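Local atomic coordinates of thioredoxin reductase (Streptomyces clavuligerus, PDB entry 4NTD), a protein that is an FAD-dependent flavoenzyme related to thioredoxin reductases that forms disulfide bonds in natural products, probably including that of holomycin. Residues D107-E112 with F120-V125; G140-L145 with V260-L265; G176-S181 with V253-R258; L269-G274 with T287-V292. One frame throughout, in Å; residues are numbered along the deposited sequence. Where two conformers were deposited one is given.

Interaction 1. Residues D107-E112 with F120-V125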
# COMPACT_ATOMS: atom_id res chain seq x y z
N ASP A 107 -16.06 -19.87 8.56
CA ASP A 107 -15.32 -20.97 9.18
C ASP A 107 -14.84 -22.04 8.19
O ASP A 107 -14.16 -22.98 8.59
CB ASP A 107 -16.13 -21.59 10.33
CG ASP A 107 -17.27 -22.46 9.85
OD1 ASP A 107 -17.76 -22.27 8.72
OD2 ASP A 107 -17.69 -23.34 10.63
N ASP A 108 -15.17 -21.89 6.91
CA ASP A 108 -14.66 -22.79 5.88
C ASP A 108 -14.71 -22.18 4.49
O ASP A 108 -15.66 -21.46 4.15
CB ASP A 108 -15.44 -24.11 5.88
CG ASP A 108 -14.81 -25.17 4.99
OD1 ASP A 108 -13.58 -25.34 5.03
OD2 ASP A 108 -15.56 -25.85 4.25
N VAL A 109 -13.67 -22.45 3.69
CA VAL A 109 -13.66 -22.13 2.27
C VAL A 109 -13.18 -23.38 1.52
O VAL A 109 -12.10 -23.90 1.81
CB VAL A 109 -12.72 -20.95 1.95
CG1 VAL A 109 -12.78 -20.60 0.46
CG2 VAL A 109 -13.09 -19.73 2.79
N GLU A 110 -13.98 -23.85 0.57
CA GLU A 110 -13.67 -25.06 -0.20
C GLU A 110 -13.58 -24.73 -1.69
O GLU A 110 -14.45 -24.05 -2.23
CB GLU A 110 -14.74 -26.13 0.03
CG GLU A 110 -14.47 -27.45 -0.68
CD GLU A 110 -15.44 -28.55 -0.28
OE1 GLU A 110 -15.14 -29.73 -0.55
OE2 GLU A 110 -16.50 -28.24 0.30
N ARG A 111 -12.54 -25.24 -2.34
CA ARG A 111 -12.30 -24.98 -3.76
C ARG A 111 -13.00 -26.01 -4.65
O ARG A 111 -13.02 -27.20 -4.33
CB ARG A 111 -10.79 -25.00 -4.04
CG ARG A 111 -10.43 -24.60 -5.46
CD ARG A 111 -9.06 -23.96 -5.53
NE ARG A 111 -7.98 -24.89 -5.20
CZ ARG A 111 -7.19 -25.52 -6.08
NH1 ARG A 111 -6.24 -26.33 -5.64
NH2 ARG A 111 -7.34 -25.35 -7.39
N GLU A 112 -13.57 -25.52 -5.75
CA GLU A 112 -14.23 -26.36 -6.75
C GLU A 112 -13.70 -26.01 -8.14
O GLU A 112 -13.00 -25.02 -8.32
CB GLU A 112 -15.76 -26.17 -6.71
CG GLU A 112 -16.35 -25.77 -5.36
CD GLU A 112 -16.54 -26.94 -4.41
OE1 GLU A 112 -16.32 -28.09 -4.83
OE2 GLU A 112 -16.93 -26.70 -3.25
N PHE A 120 -15.38 -21.27 -5.50
CA PHE A 120 -15.27 -21.55 -4.07
C PHE A 120 -16.62 -21.54 -3.38
O PHE A 120 -17.51 -20.79 -3.76
CB PHE A 120 -14.35 -20.52 -3.39
CG PHE A 120 -12.99 -20.43 -4.02
CD1 PHE A 120 -11.94 -21.18 -3.52
CD2 PHE A 120 -12.77 -19.60 -5.11
CE1 PHE A 120 -10.68 -21.11 -4.10
CE2 PHE A 120 -11.52 -19.52 -5.69
CZ PHE A 120 -10.48 -20.28 -5.19
N THR A 121 -16.76 -22.38 -2.36
CA THR A 121 -17.88 -22.31 -1.44
C THR A 121 -17.39 -21.74 -0.12
O THR A 121 -16.47 -22.29 0.49
CB THR A 121 -18.51 -23.70 -1.20
OG1 THR A 121 -18.95 -24.25 -2.44
CG2 THR A 121 -19.71 -23.59 -0.25
N VAL A 122 -17.98 -20.62 0.30
CA VAL A 122 -17.65 -19.96 1.55
C VAL A 122 -18.77 -20.26 2.55
O VAL A 122 -19.93 -19.99 2.26
CB VAL A 122 -17.49 -18.44 1.35
CG1 VAL A 122 -17.22 -17.74 2.68
CG2 VAL A 122 -16.38 -18.15 0.36
N ARG A 123 -18.40 -20.80 3.71
CA ARG A 123 -19.38 -21.22 4.72
C ARG A 123 -19.18 -20.43 6.01
O ARG A 123 -18.06 -20.28 6.50
CB ARG A 123 -19.27 -22.72 4.98
CG ARG A 123 -19.50 -23.59 3.75
CD ARG A 123 -19.42 -25.08 4.05
NE ARG A 123 -19.70 -25.88 2.86
CZ ARG A 123 -18.77 -26.51 2.14
NH1 ARG A 123 -17.50 -26.45 2.50
NH2 ARG A 123 -19.12 -27.21 1.07
N LEU A 124 -20.29 -19.91 6.56
CA LEU A 124 -20.26 -19.13 7.79
C LEU A 124 -20.67 -19.97 8.99
O LEU A 124 -21.39 -20.96 8.86
CB LEU A 124 -21.23 -17.94 7.70
CG LEU A 124 -20.77 -16.68 6.96
CD1 LEU A 124 -20.49 -16.97 5.49
CD2 LEU A 124 -21.82 -15.59 7.11
N VAL A 125 -20.20 -19.56 10.17
CA VAL A 125 -20.70 -20.11 11.42
C VAL A 125 -22.21 -19.86 11.46
O VAL A 125 -22.66 -18.74 11.22
CB VAL A 125 -20.03 -19.46 12.65
CG1 VAL A 125 -20.64 -19.98 13.94
CG2 VAL A 125 -18.52 -19.71 12.64
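Arg123 has CG anti to its carbonyl carbon (chi1 -59°) and an extended chain to NE, while Asp108 and Glu110 place CG anti to the backbone N; the guanidinium of Arg123 meets both carboxylates. Asp108 and Arg123 lie side by side, and OD2 of Asp108 takes NH1 of Arg123 at 2.7 Å with the two flat groups nearly coplanar, 12° apart. Glu110 crosses instead, its carboxylate turned 59° from the guanidinium. OE2 of Glu110 alone is gripped, by NH2 of Arg123 at 2.9 Å and by NH1 at 3.0 Å, and it lies in the guanidinium plane. NH1 therefore serves both acids, which would help offset the charge they bring together. Arg123 was modelled in two conformers, and this network belongs to one of them. CG2 of Thr121 lies over one guanidinium face, near its rim.

The other face of the hairpin is largely apolar. The aliphatic chain of Arg111, whose guanidinium pairs with Asp115, runs beside Phe120, CD to CE1 at 3.6 Å, and Val109 CG1 reaches Phe120 CD1 at 4.1 Å. Phe120 and Val109 are buried against Val135 of the parallel sheet in the FAD domain. Paired backbone bonds join Glu110 with Thr121. Further back, Arg123 O accepts from Asp107 N at 2.9 Å and, weakly, from Asp108 N at 3.3 Å. Two residues facing one make a classic beta bulge, in a hairpin of the three-stranded antiparallel sheet that accompanies the FAD domain of pyridine nucleotide-disulphide oxidoreductases.

Interaction 2. Residues G140-L145 with V260-L265. With FAD (flavin-adenine dinucleotide), chain C.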
# COMPACT_ATOMS: atom_id res chain seq x y z
N GLY A 140 -6.55 -10.37 9.06
CA GLY A 140 -5.68 -9.77 10.07
C GLY A 140 -4.86 -10.77 10.88
O GLY A 140 -4.68 -11.92 10.48
N LEU A 141 -4.36 -10.30 12.02
CA LEU A 141 -3.61 -11.14 12.96
C LEU A 141 -4.06 -10.86 14.39
O LEU A 141 -4.62 -9.81 14.68
CB LEU A 141 -2.10 -10.93 12.80
CG LEU A 141 -1.46 -9.60 13.22
CD1 LEU A 141 -1.25 -9.48 14.73
CD2 LEU A 141 -0.13 -9.41 12.51
N ARG A 142 -3.79 -11.84 15.26
CA ARG A 142 -4.10 -11.76 16.69
C ARG A 142 -2.83 -11.47 17.49
O ARG A 142 -1.81 -12.13 17.28
CB ARG A 142 -4.69 -13.08 17.19
CG ARG A 142 -5.99 -13.47 16.52
CD ARG A 142 -6.65 -14.67 17.19
NE ARG A 142 -8.05 -14.78 16.81
CZ ARG A 142 -8.57 -15.79 16.12
NH1 ARG A 142 -7.81 -16.81 15.74
NH2 ARG A 142 -9.86 -15.79 15.82
N ASP A 143 -2.89 -10.49 18.39
CA ASP A 143 -1.80 -10.20 19.31
C ASP A 143 -1.99 -11.03 20.57
O ASP A 143 -2.94 -10.80 21.32
CB ASP A 143 -1.78 -8.72 19.69
CG ASP A 143 -1.48 -7.81 18.52
OD1 ASP A 143 -2.43 -7.19 17.99
OD2 ASP A 143 -0.31 -7.72 18.11
N GLU A 144 -1.10 -11.99 20.80
CA GLU A 144 -1.13 -12.77 22.03
C GLU A 144 -0.25 -12.08 23.06
O GLU A 144 0.97 -12.01 22.90
CB GLU A 144 -0.69 -14.20 21.78
CG GLU A 144 -1.61 -14.96 20.84
CD GLU A 144 -1.24 -16.43 20.70
OE1 GLU A 144 -0.26 -16.88 21.31
OE2 GLU A 144 -1.95 -17.14 19.95
N LEU A 145 -0.87 -11.56 24.11
CA LEU A 145 -0.20 -10.72 25.10
C LEU A 145 0.28 -11.55 26.29
O LEU A 145 -0.28 -12.62 26.57
CB LEU A 145 -1.14 -9.62 25.58
CG LEU A 145 -1.74 -8.71 24.51
CD1 LEU A 145 -2.75 -7.76 25.12
CD2 LEU A 145 -0.65 -7.95 23.78
N VAL A 260 0.04 -13.76 15.67
CA VAL A 260 -0.42 -14.96 15.00
C VAL A 260 -1.43 -14.59 13.91
O VAL A 260 -2.53 -14.15 14.21
CB VAL A 260 -1.06 -15.94 16.01
CG1 VAL A 260 -1.43 -17.25 15.33
CG2 VAL A 260 -0.12 -16.19 17.17
N PRO A 261 -1.05 -14.78 12.63
CA PRO A 261 -1.97 -14.44 11.55
C PRO A 261 -3.19 -15.36 11.54
O PRO A 261 -3.07 -16.55 11.85
CB PRO A 261 -1.14 -14.66 10.28
CG PRO A 261 -0.05 -15.59 10.68
CD PRO A 261 0.24 -15.30 12.12
N ARG A 262 -4.35 -14.81 11.20
CA ARG A 262 -5.57 -15.61 11.08
C ARG A 262 -5.61 -16.25 9.69
O ARG A 262 -6.46 -15.92 8.87
CB ARG A 262 -6.80 -14.74 11.31
CG ARG A 262 -6.88 -14.13 12.70
CD ARG A 262 -8.32 -13.77 13.04
NE ARG A 262 -8.46 -13.02 14.29
CZ ARG A 262 -8.25 -11.71 14.41
NH1 ARG A 262 -7.92 -10.96 13.37
NH2 ARG A 262 -8.41 -11.14 15.60
N ASP A 263 -4.70 -17.19 9.46
CA ASP A 263 -4.51 -17.79 8.13
C ASP A 263 -5.00 -19.24 8.03
O ASP A 263 -4.65 -19.96 7.09
CB ASP A 263 -3.04 -17.69 7.70
CG ASP A 263 -2.08 -18.39 8.65
OD1 ASP A 263 -2.54 -19.09 9.58
OD2 ASP A 263 -0.85 -18.23 8.48
N GLY A 264 -5.83 -19.67 8.98
CA GLY A 264 -6.36 -21.04 8.99
C GLY A 264 -7.10 -21.42 7.72
O GLY A 264 -6.97 -22.55 7.24
N LEU A 265 -7.87 -20.49 7.17
CA LEU A 265 -8.62 -20.74 5.93
C LEU A 265 -7.68 -20.93 4.74
O LEU A 265 -7.97 -21.71 3.83
CB LEU A 265 -9.61 -19.61 5.65
CG LEU A 265 -10.73 -19.42 6.68
CD1 LEU A 265 -11.45 -18.10 6.45
CD2 LEU A 265 -11.71 -20.58 6.66
PA FAD C . -7.79 -5.73 10.49
O1A FAD C . -7.91 -4.23 10.46
O2A FAD C . -7.45 -6.39 11.80
O5B FAD C . -9.18 -6.34 9.97
C5B FAD C . -9.36 -7.75 9.88
C4B FAD C . -10.85 -8.04 9.93
O4B FAD C . -11.08 -9.40 9.60
C3B FAD C . -11.44 -7.81 11.32
O3B FAD C . -12.50 -6.85 11.27
C2B FAD C . -11.94 -9.18 11.75
O2B FAD C . -13.16 -9.11 12.49
C1B FAD C . -12.13 -9.90 10.42
N9A FAD C . -12.06 -11.37 10.45
C8A FAD C . -11.05 -12.13 10.92
N7A FAD C . -11.33 -13.45 10.75
C5A FAD C . -12.53 -13.54 10.16
C6A FAD C . -13.41 -14.63 9.69
N6A FAD C . -13.03 -15.92 9.85
N1A FAD C . -14.59 -14.29 9.11
C2A FAD C . -14.97 -13.01 8.96
N3A FAD C . -14.21 -11.97 9.36
C4A FAD C . -13.01 -12.17 9.95
N1 FAD C . -1.81 1.07 12.34
C2 FAD C . -1.73 2.33 11.87
O2 FAD C . -1.49 2.50 10.66
N3 FAD C . -1.89 3.41 12.67
C4 FAD C . -2.16 3.29 13.98
O4 FAD C . -2.30 4.31 14.69
C4X FAD C . -2.27 1.94 14.57
N5 FAD C . -2.53 1.72 15.88
C5X FAD C . -2.61 0.45 16.37
C6 FAD C . -2.88 0.26 17.72
C7 FAD C . -2.97 -1.02 18.26
C7M FAD C . -3.26 -1.21 19.73
C8 FAD C . -2.77 -2.20 17.38
C8M FAD C . -2.86 -3.60 17.94
C9 FAD C . -2.50 -2.02 16.03
C9A FAD C . -2.41 -0.73 15.48
N10 FAD C . -2.14 -0.52 14.11
C10 FAD C . -2.07 0.81 13.64
C1' FAD C . -1.94 -1.61 13.14
C2' FAD C . -3.30 -1.97 12.53
O2' FAD C . -4.08 -2.68 13.49
C3' FAD C . -3.14 -2.83 11.27
O3' FAD C . -2.29 -2.15 10.34
C4' FAD C . -4.47 -3.14 10.58
O4' FAD C . -5.44 -3.60 11.52
C5' FAD C . -4.30 -4.20 9.51
O5' FAD C . -5.45 -4.18 8.66
P FAD C . -6.10 -5.53 8.10
O1P FAD C . -5.01 -6.46 7.65
O2P FAD C . -7.20 -5.13 7.14
O3P FAD C . -6.73 -6.27 9.40
O HOH W 1 -6.41 -8.61 16.36
O HOH W 2 -4.54 -16.01 15.05
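Leu141 and Pro261 form the close side of this short antiparallel pair: CB of Leu141, whose CG sits between the backbone N and the carbonyl carbon (chi1 69°), rests 3.7 Å from CA of Pro261. Around this non-hydrogen-bonded pair the backbones are tightly laced. Arg262 N bonds to Gly140 O, and Arg142 and Val260 exchange two nearly straight bonds, Arg142 N to Val260 O being 2.8 Å. Gly140, at positive phi, brings CA to 3.7 Å from O3P of FAD; a side chain would run into a phosphate oxygen. Leu141 packs on Arg65 and Asn297, and Asp143 forms a salt bridge with Arg65.

The side of Arg142 and Glu144 is exposed and lined by water. The two arginines cross at about a right angle, NE of Arg262 over one face of the Arg142 guanidinium; Arg142 was modelled in two conformers, so this closeness is doubtful. One water donates to Leu141 O and weakly receives NH2 of Arg262; another donates to Val260 O at 2.9 Å. Glu144 touches CG2 of Val260 while its carboxylate pairs with Arg258.

Arg262 CD lies 3.8 Å from N7A of FAD. An alanine in place of Arg262 would probably open a gap beside the adenine and leave the water on Leu141 O without NH2.

Gly140, Asp143 and Arg262 belong to the FAD pocket, and the two-stranded sheet is consistent with the connection between the family's two nucleotide-binding domains: strand 258-261, paired with strand 141-144, turns at Arg262 into helix 264-269.

Interaction 3. Residues G176-S181 with V253-R258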
# COMPACT_ATOMS: atom_id res chain seq x y z
N GLY A 176 8.75 1.98 29.29
CA GLY A 176 9.24 0.67 29.71
C GLY A 176 9.01 -0.37 28.62
O GLY A 176 8.12 -0.22 27.79
N VAL A 177 9.84 -1.41 28.63
CA VAL A 177 9.66 -2.57 27.75
C VAL A 177 9.73 -3.83 28.60
O VAL A 177 10.68 -4.02 29.35
CB VAL A 177 10.75 -2.63 26.66
CG1 VAL A 177 10.52 -3.83 25.74
CG2 VAL A 177 10.77 -1.34 25.86
N LEU A 178 8.73 -4.70 28.48
CA LEU A 178 8.73 -5.97 29.22
C LEU A 178 9.47 -7.04 28.44
O LEU A 178 9.26 -7.20 27.23
CB LEU A 178 7.30 -6.44 29.50
CG LEU A 178 6.35 -5.45 30.18
CD1 LEU A 178 5.02 -6.13 30.48
CD2 LEU A 178 6.95 -4.88 31.45
N GLY A 179 10.33 -7.79 29.13
CA GLY A 179 11.11 -8.86 28.50
C GLY A 179 10.32 -10.16 28.37
O GLY A 179 10.72 -11.19 28.91
N THR A 180 9.22 -10.10 27.64
CA THR A 180 8.29 -11.23 27.49
C THR A 180 8.39 -11.89 26.11
O THR A 180 7.64 -12.82 25.82
CB THR A 180 6.84 -10.76 27.72
OG1 THR A 180 6.54 -9.67 26.84
CG2 THR A 180 6.65 -10.31 29.16
N SER A 181 9.32 -11.41 25.28
CA SER A 181 9.48 -11.89 23.91
C SER A 181 10.95 -11.80 23.50
O SER A 181 11.68 -10.93 24.01
CB SER A 181 8.63 -11.04 22.96
OG SER A 181 9.08 -11.13 21.62
N VAL A 253 4.18 1.51 28.82
CA VAL A 253 4.94 0.26 28.72
C VAL A 253 4.65 -0.41 27.38
O VAL A 253 3.51 -0.44 26.92
CB VAL A 253 4.62 -0.69 29.90
CG1 VAL A 253 5.25 -2.06 29.70
CG2 VAL A 253 5.13 -0.08 31.21
N PHE A 254 5.71 -0.93 26.76
CA PHE A 254 5.60 -1.61 25.47
C PHE A 254 5.93 -3.10 25.60
O PHE A 254 6.73 -3.51 26.44
CB PHE A 254 6.54 -0.97 24.45
CG PHE A 254 6.08 0.37 23.96
CD1 PHE A 254 5.44 0.50 22.73
CD2 PHE A 254 6.28 1.52 24.72
CE1 PHE A 254 5.02 1.74 22.27
CE2 PHE A 254 5.86 2.75 24.26
CZ PHE A 254 5.23 2.87 23.04
N VAL A 255 5.28 -3.90 24.76
CA VAL A 255 5.58 -5.32 24.62
C VAL A 255 5.66 -5.67 23.14
O VAL A 255 5.15 -4.94 22.30
CB VAL A 255 4.51 -6.20 25.30
CG1 VAL A 255 4.45 -5.92 26.79
CG2 VAL A 255 3.14 -6.01 24.66
N VAL A 256 6.32 -6.78 22.84
CA VAL A 256 6.24 -7.39 21.52
C VAL A 256 5.36 -8.63 21.67
O VAL A 256 5.82 -9.66 22.18
CB VAL A 256 7.63 -7.79 20.97
CG1 VAL A 256 7.49 -8.42 19.59
CG2 VAL A 256 8.54 -6.57 20.91
N PRO A 257 4.09 -8.54 21.26
CA PRO A 257 3.22 -9.71 21.37
C PRO A 257 3.66 -10.84 20.45
O PRO A 257 4.43 -10.61 19.51
CB PRO A 257 1.85 -9.19 20.91
CG PRO A 257 1.94 -7.71 20.94
CD PRO A 257 3.38 -7.39 20.68
N ARG A 258 3.21 -12.06 20.73
CA ARG A 258 3.30 -13.14 19.75
C ARG A 258 2.20 -12.87 18.74
O ARG A 258 1.01 -12.93 19.07
CB ARG A 258 3.14 -14.53 20.38
CG ARG A 258 3.14 -15.65 19.35
CD ARG A 258 3.12 -17.05 19.97
NE ARG A 258 2.90 -18.07 18.95
CZ ARG A 258 1.81 -18.83 18.87
NH1 ARG A 258 0.84 -18.71 19.76
NH2 ARG A 258 1.70 -19.73 17.90
O HOH W 3 7.98 -8.02 24.82
O HOH W 4 5.06 -10.38 24.82
O HOH W 5 6.89 -12.06 20.43
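Past Leu178 and Val255 the two chains part, and three waters take over from direct bonds. One receives Val256 N at 2.9 Å, donates to Leu178 O and meets Thr180 OG1. A second links Thr180 OG1 to Val256 O, and a third donates to Val256 O and lies 2.7 Å from Ser181 OG. The departure follows an inverse gamma turn centred on Gly179.

Before it, strands 175-178 and 252-254 run parallel, joined by Phe254 N to Gly176 O at 2.7 Å and by Leu178 N, which meets Phe254 O nearly along its C=O axis at 3.1 Å. They are neighbours in the five-stranded parallel sheet of the second Rossmann-like domain, the counterpart of the NADPH domain of thioredoxin reductases.

On one face Leu178, CG anti to its carbonyl carbon (chi1 -53°), crosses Val253 at about a right angle, CG to CG1 at 3.6 Å, and lies alongside Val255, CD1 to CG1 at 3.7 Å. An alanine in place of Leu178 would probably open a gap beside both valines, leaving Val253 CG1 without this partner. Phe254 and Val177 turn to the other face, against Leu191 of helix 184-191. Ser181 OG caps Gly183 N ahead of that helix, and CB of Ser181 sits 3.2 Å from Val256 O.

Interaction 4. Residues L269-G274 with T287-V292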
# COMPACT_ATOMS: atom_id res chain seq x y z
N LEU A 269 -7.00 -24.44 2.50
CA LEU A 269 -7.06 -24.41 1.03
C LEU A 269 -5.81 -24.98 0.36
O LEU A 269 -5.81 -25.25 -0.84
CB LEU A 269 -7.30 -22.98 0.53
CG LEU A 269 -8.74 -22.47 0.63
CD1 LEU A 269 -8.78 -20.95 0.57
CD2 LEU A 269 -9.60 -23.07 -0.48
N GLY A 270 -4.74 -25.17 1.14
CA GLY A 270 -3.48 -25.71 0.63
C GLY A 270 -2.50 -24.64 0.18
O GLY A 270 -1.58 -24.93 -0.58
N CYS A 271 -2.69 -23.41 0.65
CA CYS A 271 -1.79 -22.31 0.31
C CYS A 271 -0.41 -22.56 0.92
O CYS A 271 -0.30 -22.88 2.10
CB CYS A 271 -2.34 -20.97 0.83
SG CYS A 271 -3.93 -20.47 0.14
N GLU A 272 0.63 -22.43 0.10
CA GLU A 272 1.99 -22.68 0.54
C GLU A 272 2.49 -21.60 1.49
O GLU A 272 2.12 -20.43 1.36
CB GLU A 272 2.93 -22.80 -0.66
CG GLU A 272 2.67 -24.03 -1.52
CD GLU A 272 3.51 -24.08 -2.78
OE1 GLU A 272 4.43 -23.25 -2.94
OE2 GLU A 272 3.25 -24.97 -3.63
N ARG A 273 3.30 -22.00 2.47
CA ARG A 273 3.93 -21.06 3.40
C ARG A 273 5.37 -20.82 2.95
O ARG A 273 6.01 -21.72 2.40
CB ARG A 273 3.95 -21.63 4.82
CG ARG A 273 2.62 -22.17 5.32
CD ARG A 273 2.70 -22.58 6.78
NE ARG A 273 2.49 -21.44 7.68
CZ ARG A 273 1.29 -20.96 8.04
NH1 ARG A 273 0.16 -21.51 7.60
NH2 ARG A 273 1.23 -19.91 8.85
N GLY A 274 5.87 -19.62 3.19
CA GLY A 274 7.27 -19.31 2.95
C GLY A 274 8.14 -19.89 4.05
O GLY A 274 7.63 -20.46 5.02
N THR A 287 -1.89 -15.98 -3.75
CA THR A 287 -1.30 -17.14 -3.08
C THR A 287 -0.98 -18.25 -4.09
O THR A 287 -1.18 -18.07 -5.29
CB THR A 287 -2.25 -17.71 -2.00
OG1 THR A 287 -3.39 -18.31 -2.63
CG2 THR A 287 -2.70 -16.62 -1.03
N SER A 288 -0.49 -19.39 -3.60
CA SER A 288 -0.19 -20.54 -4.46
C SER A 288 -1.44 -21.26 -4.97
O SER A 288 -1.34 -22.11 -5.86
CB SER A 288 0.71 -21.53 -3.73
OG SER A 288 0.03 -22.15 -2.66
N VAL A 289 -2.60 -20.95 -4.40
CA VAL A 289 -3.87 -21.54 -4.84
C VAL A 289 -4.54 -20.59 -5.83
O VAL A 289 -4.81 -19.43 -5.49
CB VAL A 289 -4.81 -21.80 -3.64
CG1 VAL A 289 -6.17 -22.30 -4.12
CG2 VAL A 289 -4.18 -22.81 -2.70
N PRO A 290 -4.81 -21.06 -7.06
CA PRO A 290 -5.44 -20.17 -8.04
C PRO A 290 -6.77 -19.59 -7.54
O PRO A 290 -7.59 -20.31 -6.97
CB PRO A 290 -5.65 -21.07 -9.26
CG PRO A 290 -4.64 -22.15 -9.12
CD PRO A 290 -4.48 -22.37 -7.64
N GLY A 291 -6.94 -18.29 -7.74
CA GLY A 291 -8.18 -17.60 -7.38
C GLY A 291 -8.25 -17.09 -5.95
O GLY A 291 -9.27 -16.51 -5.56
N VAL A 292 -7.19 -17.29 -5.17
CA VAL A 292 -7.17 -16.92 -3.75
C VAL A 292 -6.09 -15.87 -3.48
O VAL A 292 -4.89 -16.14 -3.61
CB VAL A 292 -6.92 -18.15 -2.86
CG1 VAL A 292 -6.88 -17.75 -1.38
CG2 VAL A 292 -8.00 -19.20 -3.09
O HOH W 6 -0.73 -24.62 -3.40
O HOH W 7 0.51 -19.39 -0.84
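A Schellman motif at Gly270, which ends helix 264-269, packs against the turn that leads into strand 292-294, an outermost strand of the parallel sheet in the FAD domain. Gly270, at positive phi, presents its carbonyl carbon 3.8 Å from CG2 of Val289, and the same methyl reaches Leu269 O at 3.5 Å.

The second segment is held by its own bonds. Thr287 OG1 accepts from Val289 N, forming an ST turn, and donates to Val292 O at 2.8 Å from above the carbonyl plane, 35° out of it; Thr287 N bonds to the same oxygen. Val289 to Val292 form a type II beta turn with Pro290 and Gly291 at its corners.

Ser288 makes the direct polar link. Its OG lies between the backbone N and the carbonyl carbon (chi1 68°) and accepts from Glu272 N at 2.8 Å in a fairly straight bond. Two waters flank it, one joining Gly270 O to Ser288 OG, the other donating to Glu272 O and receiving Ser288 N at 2.9 Å. CG of Glu272 lies 3.4 Å from Ser288 OG on this more exposed side.

Away from the waters the contact is apolar. SG of the buried Cys271 packs against CG2 of Val289 at 3.7 Å and, farther off, against CG1 of Val292. Beside it, Leu269 crosses Val292 obliquely, CD1 of the leucine to CG2 of the valine at 4.1 Å.

Overall arrangement
From the N terminus, interaction 1 comes first, closing the short hairpin of strands 106-112 and 119-124. Interaction 2 then closes the long excursion from 140-145 to 260-265, within which interaction 3 is nested, joining two parallel strands of the second domain. Interaction 4 follows in series and closes the loop between helix 264-269 and strand 292-294. Interactions 2 and 3 meet through the Glu144 to Arg258 salt bridge, and interactions 2 and 4 through Asp263 and Arg273. Interaction 4 packs on interaction 1, Phe120 against Val292, whereas interactions 1 and 3 lie on opposite sides of the chain's centre, about 37 Å between centres.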